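Local atomic coordinates of SusD homolog (PDB entry 3FDH), a protein that probably binds sugars at the cell surface as a SusD/RagB-family lipoprotein, passing glycans on for uptake across the outer membrane. Residues A[103-117]-A[164-178]. Sequence-based numbering, arbitrary orientation.
Sequences HGNDVTRGMAEVMAA and YLDDAIANLQKEDLA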
loop_
_atom_site.group_PDB
_atom_site.type_symbol
_atom_site.label_atom_id
_atom_site.label_comp_id
_atom_site.label_asym_id
_atom_site.label_seq_id
_atom_site.Cartn_x
_atom_site.Cartn_y
_atom_site.Cartn_z
ATOM N N HIS A 103 29.006 -10.099 -12.048
ATOM C CA HIS A 103 28.597 -11.137 -13.003
ATOM C C HIS A 103 28.445 -12.485 -12.313
ATOM O O HIS A 103 29.273 -12.890 -11.514
ATOM C CB HIS A 103 29.615 -11.273 -14.139
ATOM C CG HIS A 103 30.995 -11.653 -13.676
ATOM N ND1 HIS A 103 31.894 -10.732 -13.170
ATOM C CD2 HIS A 103 31.633 -12.849 -13.649
ATOM C CE1 HIS A 103 33.018 -11.346 -12.845
ATOM N NE2 HIS A 103 32.886 -12.631 -13.127
ATOM N N GLY A 104 27.375 -13.182 -12.643
ATOM C CA GLY A 104 27.105 -14.507 -12.085
ATOM C C GLY A 104 26.140 -14.505 -10.922
ATOM O O GLY A 104 25.764 -15.554 -10.403
ATOM N N ASN A 105 25.774 -13.309 -10.488
ATOM C CA ASN A 105 24.814 -13.170 -9.394
ATOM C C ASN A 105 23.442 -12.893 -9.975
ATOM O O ASN A 105 22.899 -11.804 -9.883
ATOM C CB ASN A 105 25.276 -12.115 -8.398
ATOM C CG ASN A 105 26.472 -12.570 -7.640
ATOM O OD1 ASN A 105 26.382 -13.489 -6.837
ATOM N ND2 ASN A 105 27.600 -11.944 -7.883
ATOM N N ASP A 106 22.905 -13.936 -10.584
ATOM C CA ASP A 106 21.628 -13.858 -11.319
ATOM C C ASP A 106 20.430 -13.790 -10.418
ATOM O O ASP A 106 19.450 -13.108 -10.735
ATOM C CB ASP A 106 21.487 -15.043 -12.298
ATOM C CG ASP A 106 22.509 -14.992 -13.411
ATOM O OD1 ASP A 106 22.698 -13.906 -13.996
ATOM O OD2 ASP A 106 23.113 -16.041 -13.712
ATOM N N VAL A 107 20.529 -14.457 -9.274
ATOM C CA VAL A 107 19.436 -14.464 -8.304
ATOM C C VAL A 107 19.294 -13.073 -7.665
ATOM O O VAL A 107 18.208 -12.529 -7.574
ATOM C CB VAL A 107 19.559 -15.594 -7.266
ATOM C CG1 VAL A 107 18.612 -15.324 -6.086
ATOM C CG2 VAL A 107 19.222 -16.949 -7.950
ATOM N N THR A 108 20.425 -12.488 -7.307
ATOM C CA THR A 108 20.470 -11.137 -6.748
ATOM C C THR A 108 19.935 -10.174 -7.791
ATOM O O THR A 108 19.217 -9.229 -7.496
ATOM C CB THR A 108 21.922 -10.742 -6.351
ATOM O OG1 THR A 108 22.325 -11.524 -5.224
ATOM C CG2 THR A 108 21.998 -9.292 -5.977
ATOM N N ARG A 109 20.243 -10.500 -9.034
ATOM C CA ARG A 109 19.842 -9.666 -10.161
ATOM C C ARG A 109 18.325 -9.652 -10.282
ATOM O O ARG A 109 17.699 -8.620 -10.521
ATOM C CB ARG A 109 20.473 -10.159 -11.466
ATOM C CG ARG A 109 20.324 -9.182 -12.600
ATOM C CD ARG A 109 20.897 -9.715 -13.889
ATOM N NE ARG A 109 21.278 -8.608 -14.759
ATOM C CZ ARG A 109 21.642 -8.730 -16.029
ATOM N NH1 ARG A 109 21.664 -9.910 -16.608
ATOM N NH2 ARG A 109 21.991 -7.662 -16.721
ATOM N N GLY A 110 17.762 -10.836 -10.104
ATOM C CA GLY A 110 16.330 -11.019 -10.193
ATOM C C GLY A 110 15.625 -10.285 -9.076
ATOM O O GLY A 110 14.578 -9.669 -9.264
HETATM N N MSE A 111 16.208 -10.350 -7.896
HETATM C CA MSE A 111 15.591 -9.657 -6.758
HETATM C C MSE A 111 15.537 -8.152 -7.058
HETATM O O MSE A 111 14.540 -7.462 -6.761
HETATM C CB MSE A 111 16.374 -9.907 -5.468
HETATM C CG MSE A 111 16.455 -11.365 -5.071
HETATM SE SE MSE A 111 17.637 -11.666 -3.575
HETATM C CE MSE A 111 17.449 -13.579 -3.419
ATOM N N ALA A 112 16.634 -7.655 -7.602
ATOM C CA ALA A 112 16.770 -6.239 -7.976
ATOM C C ALA A 112 15.777 -5.866 -9.066
ATOM O O ALA A 112 15.252 -4.754 -9.081
ATOM C CB ALA A 112 18.207 -5.912 -8.421
ATOM N N GLU A 113 15.496 -6.814 -9.950
ATOM C CA GLU A 113 14.563 -6.585 -11.069
ATOM C C GLU A 113 13.152 -6.441 -10.519
ATOM O O GLU A 113 12.374 -5.589 -10.954
ATOM C CB GLU A 113 14.662 -7.703 -12.118
ATOM C CG GLU A 113 15.891 -7.503 -13.004
ATOM C CD GLU A 113 16.333 -8.725 -13.811
ATOM O OE1 GLU A 113 15.996 -9.858 -13.430
ATOM O OE2 GLU A 113 17.080 -8.536 -14.807
ATOM N N VAL A 114 12.867 -7.228 -9.502
ATOM C CA VAL A 114 11.581 -7.141 -8.813
ATOM C C VAL A 114 11.465 -5.769 -8.098
ATOM O O VAL A 114 10.430 -5.101 -8.120
ATOM C CB VAL A 114 11.379 -8.312 -7.808
ATOM C CG1 VAL A 114 10.104 -8.070 -6.904
ATOM C CG2 VAL A 114 11.283 -9.649 -8.557
HETATM N N MSE A 115 12.548 -5.322 -7.484
HETATM C CA MSE A 115 12.469 -4.036 -6.780
HETATM C C MSE A 115 12.371 -2.912 -7.779
HETATM O O MSE A 115 11.779 -1.873 -7.493
HETATM C CB MSE A 115 13.664 -3.785 -5.862
HETATM C CG MSE A 115 13.796 -4.738 -4.694
HETATM SE SE MSE A 115 12.488 -4.248 -3.389
HETATM C CE MSE A 115 11.089 -5.485 -3.726
ATOM N N ALA A 116 12.945 -3.126 -8.954
ATOM C CA ALA A 116 12.924 -2.076 -10.003
ATOM C C ALA A 116 11.466 -1.932 -10.466
ATOM O O ALA A 116 10.948 -0.837 -10.643
ATOM C CB ALA A 116 13.830 -2.427 -11.166
ATOM N N ALA A 117 10.829 -3.079 -10.651
ATOM C CA ALA A 117 9.450 -3.132 -11.110
ATOM C C ALA A 117 8.570 -2.441 -10.099
ATOM O O ALA A 117 7.682 -1.663 -10.437
ATOM C CB ALA A 117 8.988 -4.592 -11.307
ATOM N N TYR A 164 10.469 -6.139 -16.427
ATOM C CA TYR A 164 11.327 -6.384 -15.278
ATOM C C TYR A 164 10.934 -7.660 -14.551
ATOM O O TYR A 164 11.782 -8.432 -14.099
ATOM C CB TYR A 164 11.349 -5.223 -14.286
ATOM C CG TYR A 164 12.369 -4.140 -14.611
ATOM C CD1 TYR A 164 13.674 -4.455 -14.911
ATOM C CD2 TYR A 164 12.029 -2.793 -14.530
ATOM C CE1 TYR A 164 14.599 -3.463 -15.185
ATOM C CE2 TYR A 164 12.953 -1.791 -14.794
ATOM C CZ TYR A 164 14.228 -2.128 -15.119
ATOM O OH TYR A 164 15.146 -1.126 -15.394
ATOM N N LEU A 165 9.632 -7.883 -14.445
ATOM C CA LEU A 165 9.109 -9.039 -13.698
ATOM C C LEU A 165 9.409 -10.309 -14.481
ATOM O O LEU A 165 9.811 -11.327 -13.923
ATOM C CB LEU A 165 7.606 -8.906 -13.394
ATOM C CG LEU A 165 7.259 -7.832 -12.336
ATOM C CD1 LEU A 165 5.752 -7.655 -12.160
ATOM C CD2 LEU A 165 7.959 -8.167 -10.998
ATOM N N ASP A 166 9.293 -10.219 -15.791
ATOM C CA ASP A 166 9.579 -11.396 -16.621
ATOM C C ASP A 166 11.053 -11.732 -16.517
ATOM O O ASP A 166 11.440 -12.897 -16.416
ATOM C CB ASP A 166 9.150 -11.181 -18.061
ATOM C CG ASP A 166 7.649 -11.219 -18.231
ATOM O OD1 ASP A 166 6.941 -11.815 -17.379
ATOM O OD2 ASP A 166 7.191 -10.651 -19.239
ATOM N N ASP A 167 11.878 -10.694 -16.507
ATOM C CA ASP A 167 13.338 -10.885 -16.397
ATOM C C ASP A 167 13.616 -11.556 -15.074
ATOM O O ASP A 167 14.375 -12.508 -14.970
ATOM C CB ASP A 167 14.084 -9.560 -16.412
ATOM C CG ASP A 167 14.102 -8.894 -17.774
ATOM O OD1 ASP A 167 13.735 -9.544 -18.771
ATOM O OD2 ASP A 167 14.492 -7.705 -17.844
ATOM N N ALA A 168 12.995 -10.993 -14.053
ATOM C CA ALA A 168 13.112 -11.519 -12.693
ATOM C C ALA A 168 12.737 -12.999 -12.592
ATOM O O ALA A 168 13.427 -13.808 -11.951
ATOM C CB ALA A 168 12.241 -10.703 -11.725
ATOM N N ILE A 169 11.609 -13.338 -13.189
ATOM C CA ILE A 169 11.088 -14.714 -13.129
ATOM C C ILE A 169 12.108 -15.698 -13.666
ATOM O O ILE A 169 12.285 -16.789 -13.132
ATOM C CB ILE A 169 9.723 -14.845 -13.854
ATOM C CG1 ILE A 169 8.637 -14.126 -13.021
ATOM C CG2 ILE A 169 9.366 -16.326 -14.100
ATOM C CD1 ILE A 169 7.340 -13.876 -13.764
ATOM N N ALA A 170 12.852 -15.253 -14.667
ATOM C CA ALA A 170 13.857 -16.089 -15.299
ATOM C C ALA A 170 15.121 -16.155 -14.443
ATOM O O ALA A 170 15.664 -17.224 -14.156
ATOM C CB ALA A 170 14.185 -15.564 -16.689
ATOM N N ASN A 171 15.570 -14.989 -14.020
ATOM C CA ASN A 171 16.821 -14.898 -13.279
ATOM C C ASN A 171 16.754 -15.549 -11.903
ATOM O O ASN A 171 17.722 -16.118 -11.421
ATOM C CB ASN A 171 17.305 -13.441 -13.174
ATOM C CG ASN A 171 17.952 -12.971 -14.431
ATOM O OD1 ASN A 171 18.654 -13.747 -15.088
ATOM N ND2 ASN A 171 17.747 -11.701 -14.786
ATOM N N LEU A 172 15.588 -15.479 -11.298
ATOM C CA LEU A 172 15.405 -15.982 -9.929
ATOM C C LEU A 172 15.523 -17.486 -9.888
ATOM O O LEU A 172 15.665 -18.077 -8.816
ATOM C CB LEU A 172 14.057 -15.568 -9.340
ATOM C CG LEU A 172 13.853 -14.120 -8.865
ATOM C CD1 LEU A 172 12.352 -13.798 -8.630
ATOM C CD2 LEU A 172 14.709 -13.812 -7.587
ATOM N N GLN A 173 15.506 -18.093 -11.064
ATOM C CA GLN A 173 15.565 -19.551 -11.159
ATOM C C GLN A 173 16.950 -20.033 -11.436
ATOM O O GLN A 173 17.164 -21.214 -11.639
ATOM C CB GLN A 173 14.613 -20.070 -12.221
ATOM C CG GLN A 173 13.163 -19.720 -11.901
ATOM C CD GLN A 173 12.184 -20.237 -12.916
ATOM O OE1 GLN A 173 11.929 -21.433 -12.990
ATOM N NE2 GLN A 173 11.595 -19.330 -13.679
ATOM N N LYS A 174 17.885 -19.101 -11.421
ATOM C CA LYS A 174 19.301 -19.421 -11.662
ATOM C C LYS A 174 20.079 -19.454 -10.371
ATOM O O LYS A 174 19.590 -19.952 -9.367
ATOM C CB LYS A 174 19.924 -18.424 -12.627
ATOM C CG LYS A 174 19.141 -18.326 -13.949
ATOM C CD LYS A 174 19.737 -17.313 -14.882
ATOM C CE LYS A 174 18.879 -17.129 -16.121
ATOM N NZ LYS A 174 19.180 -15.883 -16.881
ATOM N N GLU A 175 21.275 -18.884 -10.397
ATOM C CA GLU A 175 22.148 -18.856 -9.214
ATOM C C GLU A 175 22.860 -17.552 -8.928
ATOM O O GLU A 175 22.909 -16.629 -9.726
ATOM C CB GLU A 175 23.268 -19.851 -9.383
ATOM C CG GLU A 175 22.861 -21.143 -10.016
ATOM C CD GLU A 175 22.578 -22.235 -9.027
ATOM O OE1 GLU A 175 21.707 -22.040 -8.142
ATOM O OE2 GLU A 175 23.237 -23.303 -9.170
ATOM N N ASP A 176 23.455 -17.562 -7.745
ATOM C CA ASP A 176 24.332 -16.506 -7.255
ATOM C C ASP A 176 25.715 -17.059 -6.969
ATOM O O ASP A 176 25.888 -18.232 -6.649
ATOM C CB ASP A 176 23.823 -15.891 -5.948
ATOM C CG ASP A 176 22.917 -14.701 -6.154
ATOM O OD1 ASP A 176 22.675 -14.261 -7.295
ATOM O OD2 ASP A 176 22.468 -14.178 -5.139
ATOM N N LEU A 177 26.709 -16.194 -7.088
ATOM C CA LEU A 177 28.071 -16.558 -6.733
ATOM C C LEU A 177 28.296 -16.145 -5.283
ATOM O O LEU A 177 28.865 -16.883 -4.472
ATOM C CB LEU A 177 29.103 -15.875 -7.629
ATOM C CG LEU A 177 29.220 -16.374 -9.062
ATOM C CD1 LEU A 177 30.312 -15.607 -9.770
ATOM C CD2 LEU A 177 29.522 -17.856 -9.073
ATOM N N ALA A 178 27.881 -14.932 -4.979
ATOM C CA ALA A 178 27.995 -14.391 -3.620
ATOM C C ALA A 178 26.660 -14.528 -2.905
ATOM O O ALA A 178 25.635 -14.157 -3.426
ATOM C CB ALA A 178 28.432 -12.940 -3.651
HETATM O O HOH W 1 23.442 -18.353 -12.591
HETATM O O HOH W 2 21.037 -12.777 -15.480
HETATM O O HOH W 3 22.133 -15.851 -17.030
HETATM O O HOH W 4 24.981 -11.463 -4.437
HETATM O O HOH W 5 16.318 -6.453 -16.169
#
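Asp-176, in the loop after helix 154-171, reaches the first turn of helix 106-127 in a near-antiparallel helix pair (157° between short axes, 7.9 Å apart) of the mostly helical SusD-like fold. Its carboxylate takes two bonds from Thr-108: OD1 accepts from the backbone N at 2.9 Å and OD2 from OG1 at 2.7 Å, both on the syn side. The start of the helix also donates Asp-106 N and, less directly, Val-107 N to Glu-175 O. In return, Asn-105 OD1 receives two backbone donors: Ala-178 N in the carbonyl plane, on a lone pair, and Leu-177 N from above that plane. Asn-105 ND2 is held by Asp-102 O, which fixes the amide's orientation.

Farther along, Gly-110 passes close to Ala-168, and Val-114 CG2 presses on Ala-168 CB at a tight 3.5 Å. Glu-113 and Asn-171 interlock as knobs into holes; with CG beside the backbone N (chi1 -78°), Asn-171 turns its amide toward Glu-113. Asn-171 OD1 accepts from Lys-174 NZ and a water that also donates to Asp-106 OD1. Replacing this asparagine with alanine is likely to leave Glu-113 OE1 without its amide donor and Lys-174 NZ without its amide acceptor. That donor, Asn-171 ND2, meets the syn lone pair of Glu-113 OE1 at 2.9 Å, with an N-H...O angle of 170°.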